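Local coordinates for protein Alpha/beta fold hydrolase (Pseudomonas aeruginosa, PDB 6I8W) that hydrolyses membrane phospholipids as a phospholipase A of the alpha/beta-hydrolase fold and acts as a bacterial virulence factor, at residues Arg169-Glu172 with Leu173-Asp176. Numbering follows the deposited sequence. Where two conformers were deposited one is given.
Sequences RKSE and LFED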
ATOM      1  N   ARG A 169       0.730  -4.807 -23.064  1.00 61.10           N
ATOM      2  CA  ARG A 169       1.098  -3.400 -23.185  1.00 67.55           C
ATOM      3  C   ARG A 169       2.111  -3.002 -22.105  1.00 62.79           C
ATOM      4  O   ARG A 169       1.929  -3.299 -20.926  1.00 55.54           O
ATOM      5  CB  ARG A 169      -0.143  -2.506 -23.101  1.00 72.73           C
ATOM      6  CG  ARG A 169       0.134  -1.021 -23.330  1.00 78.39           C
ATOM      7  CD  ARG A 169      -1.112  -0.176 -23.106  1.00 80.91           C
ATOM      8  N   LYS A 170       3.179  -2.331 -22.523  1.00 54.47           N
ATOM      9  CA  LYS A 170       4.206  -1.845 -21.609  1.00 52.49           C
ATOM     10  C   LYS A 170       3.720  -0.572 -20.926  1.00 50.84           C
ATOM     11  O   LYS A 170       3.343   0.390 -21.597  1.00 53.02           O
ATOM     12  CB  LYS A 170       5.517  -1.589 -22.385  1.00 55.56           C
ATOM     13  CG  LYS A 170       6.786  -1.510 -21.544  1.00 54.30           C
ATOM     14  CD  LYS A 170       8.020  -1.382 -22.475  1.00 58.03           C
ATOM     15  CE  LYS A 170       9.329  -1.598 -21.735  1.00 58.23           C
ATOM     16  NZ  LYS A 170      10.532  -1.699 -22.659  1.00 61.42           N
ATOM     17  N   SER A 171       3.728  -0.555 -19.597  1.00 47.43           N
ATOM     18  CA  SER A 171       3.245   0.615 -18.871  1.00 46.06           C
ATOM     19  C   SER A 171       4.224   1.780 -18.984  1.00 50.43           C
ATOM     20  O   SER A 171       5.376   1.600 -19.349  1.00 49.23           O
ATOM     21  CB  SER A 171       3.006   0.274 -17.400  1.00 45.74           C
ATOM     22  OG  SER A 171       4.242   0.093 -16.730  1.00 46.73           O
ATOM     23  N   GLU A 172       3.744   2.973 -18.651  1.00 47.99           N
ATOM     24  CA  GLU A 172       4.550   4.178 -18.697  1.00 49.15           C
ATOM     25  C   GLU A 172       5.713   4.063 -17.701  1.00 48.59           C
ATOM     26  O   GLU A 172       6.793   4.605 -17.943  1.00 50.21           O
ATOM     27  CB  GLU A 172       3.681   5.403 -18.416  1.00 48.99           C
ATOM     28  CG  GLU A 172       4.352   6.740 -18.646  1.00 51.48           C
ATOM     29  CD  GLU A 172       3.376   7.899 -18.508  1.00 63.40           C
ATOM     30  OE1 GLU A 172       2.160   7.687 -18.729  1.00 63.39           O
ATOM     31  OE2 GLU A 172       3.820   9.015 -18.159  1.00 65.21           O
ATOM     32  N   LEU A 173       5.493   3.369 -16.583  1.00 46.58           N
ATOM     33  CA  LEU A 173       6.585   3.097 -15.638  1.00 46.32           C
ATOM     34  C   LEU A 173       7.677   2.287 -16.297  1.00 47.95           C
ATOM     35  O   LEU A 173       8.851   2.640 -16.207  1.00 49.28           O
ATOM     36  CB  LEU A 173       6.109   2.340 -14.392  1.00 44.20           C
ATOM     37  CG  LEU A 173       7.299   1.855 -13.536  1.00 44.87           C
ATOM     38  CD1 LEU A 173       8.076   3.032 -12.939  1.00 45.09           C
ATOM     39  CD2 LEU A 173       6.863   0.890 -12.424  1.00 42.74           C
ATOM     40  N   PHE A 174       7.298   1.192 -16.944  1.00 48.05           N
ATOM     41  CA  PHE A 174       8.301   0.331 -17.541  1.00 50.09           C
ATOM     42  C   PHE A 174       8.993   1.044 -18.698  1.00 52.20           C
ATOM     43  O   PHE A 174      10.172   0.830 -18.921  1.00 53.86           O
ATOM     44  CB  PHE A 174       7.693  -1.006 -17.970  1.00 53.95           C
ATOM     45  CG  PHE A 174       7.370  -1.916 -16.812  1.00 54.37           C
ATOM     46  CD1 PHE A 174       8.389  -2.479 -16.061  1.00 61.77           C
ATOM     47  CD2 PHE A 174       6.061  -2.215 -16.476  1.00 55.98           C
ATOM     48  CE1 PHE A 174       8.104  -3.315 -14.988  1.00 63.86           C
ATOM     49  CE2 PHE A 174       5.769  -3.054 -15.410  1.00 52.20           C
ATOM     50  CZ  PHE A 174       6.789  -3.599 -14.662  1.00 56.89           C
ATOM     51  N   GLU A 175       8.295   1.934 -19.398  1.00 52.73           N
ATOM     52  CA  GLU A 175       8.915   2.772 -20.434  0.73 55.34           C
ATOM     53  C   GLU A 175       9.956   3.697 -19.825  1.00 56.03           C
ATOM     54  O   GLU A 175      11.061   3.872 -20.353  1.00 58.36           O
ATOM     55  CB  GLU A 175       7.864   3.617 -21.158  0.73 55.80           C
ATOM     56  CG  GLU A 175       6.902   2.842 -22.033  0.73 56.05           C
ATOM     57  CD  GLU A 175       7.510   2.496 -23.376  0.73 64.62           C
ATOM     58  OE1 GLU A 175       8.709   2.803 -23.589  0.73 60.70           O
ATOM     59  OE2 GLU A 175       6.785   1.929 -24.221  0.73 64.83           O
ATOM     60  N   ASP A 176       9.568   4.318 -18.711  1.00 54.21           N
ATOM     61  CA  ASP A 176      10.433   5.248 -17.998  1.00 54.84           C
ATOM     62  C   ASP A 176      11.707   4.539 -17.546  1.00 55.57           C
ATOM     63  O   ASP A 176      12.802   5.102 -17.638  1.00 57.66           O
ATOM     64  CB  ASP A 176       9.727   5.838 -16.782  1.00 52.69           C
ATOM     65  CG  ASP A 176       8.671   6.871 -17.150  1.00 56.54           C
ATOM     66  OD1 ASP A 176       8.620   7.310 -18.324  1.00 56.02           O
ATOM     67  OD2 ASP A 176       7.899   7.249 -16.248  1.00 54.33           O
TER
HETATM   68  O   HOH W   1       6.366   9.582 -16.531  1.00 54.46           O
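S171 caps the first turn of helix 172-177: its OG accepts from F174 N at 3.3 Å, and an N-H...O angle of 165° supports a nearly straight N-cap bond. With chi1 at 72°, OG is flanked by the serine's own N and C and faces the N-H of F174. S171 OG also lies 2.9 Å from F174 CD2, oblique to the ring, a tight approach whose exact value calls for caution, and is hydrogen-bonded to V260 O. One S171 hydroxyl therefore ties the helix start to a separate loop.

Two i to i+4 backbone bonds, E175 N to S171 O and D176 N to E172 O, both 2.9 Å, close the first turn.

K170, just ahead of the cap, can be followed outward. K170 CB comes no nearer than 4.2 Å to E175 OE2. K170 CG packs on F174 CB at 3.7 Å. K170 CD passes E175 OE2 at 3.9 Å in the conformer described. K170 CE reaches the F174 backbone, 3.8 Å from F174 O. With CG anti to the backbone N (chi1 -161°) and every later torsion extended, the chain runs along the helix, and NZ ends in a salt bridge with E178. In that conformer E175 OE1 pairs with R179.

On another side of the turn, a water lies within hydrogen-bonding distance of D176 OD2 and E172 OE2, between two carboxylates whose like charges would otherwise probably disfavour their proximity. E172 OE1 forms a salt bridge with R259.

Helix 172-177 belongs to the insertion between strands 154-160 and 250-255, where alpha/beta hydrolases commonly carry a cap or lid. Its S171 start lies near a probable Ser-His-Asp triad. L173, E172 and D176 rest on F198 of helix 191-199, while F174 touches L261 in the loop between strand 250-255 and helix 265-269.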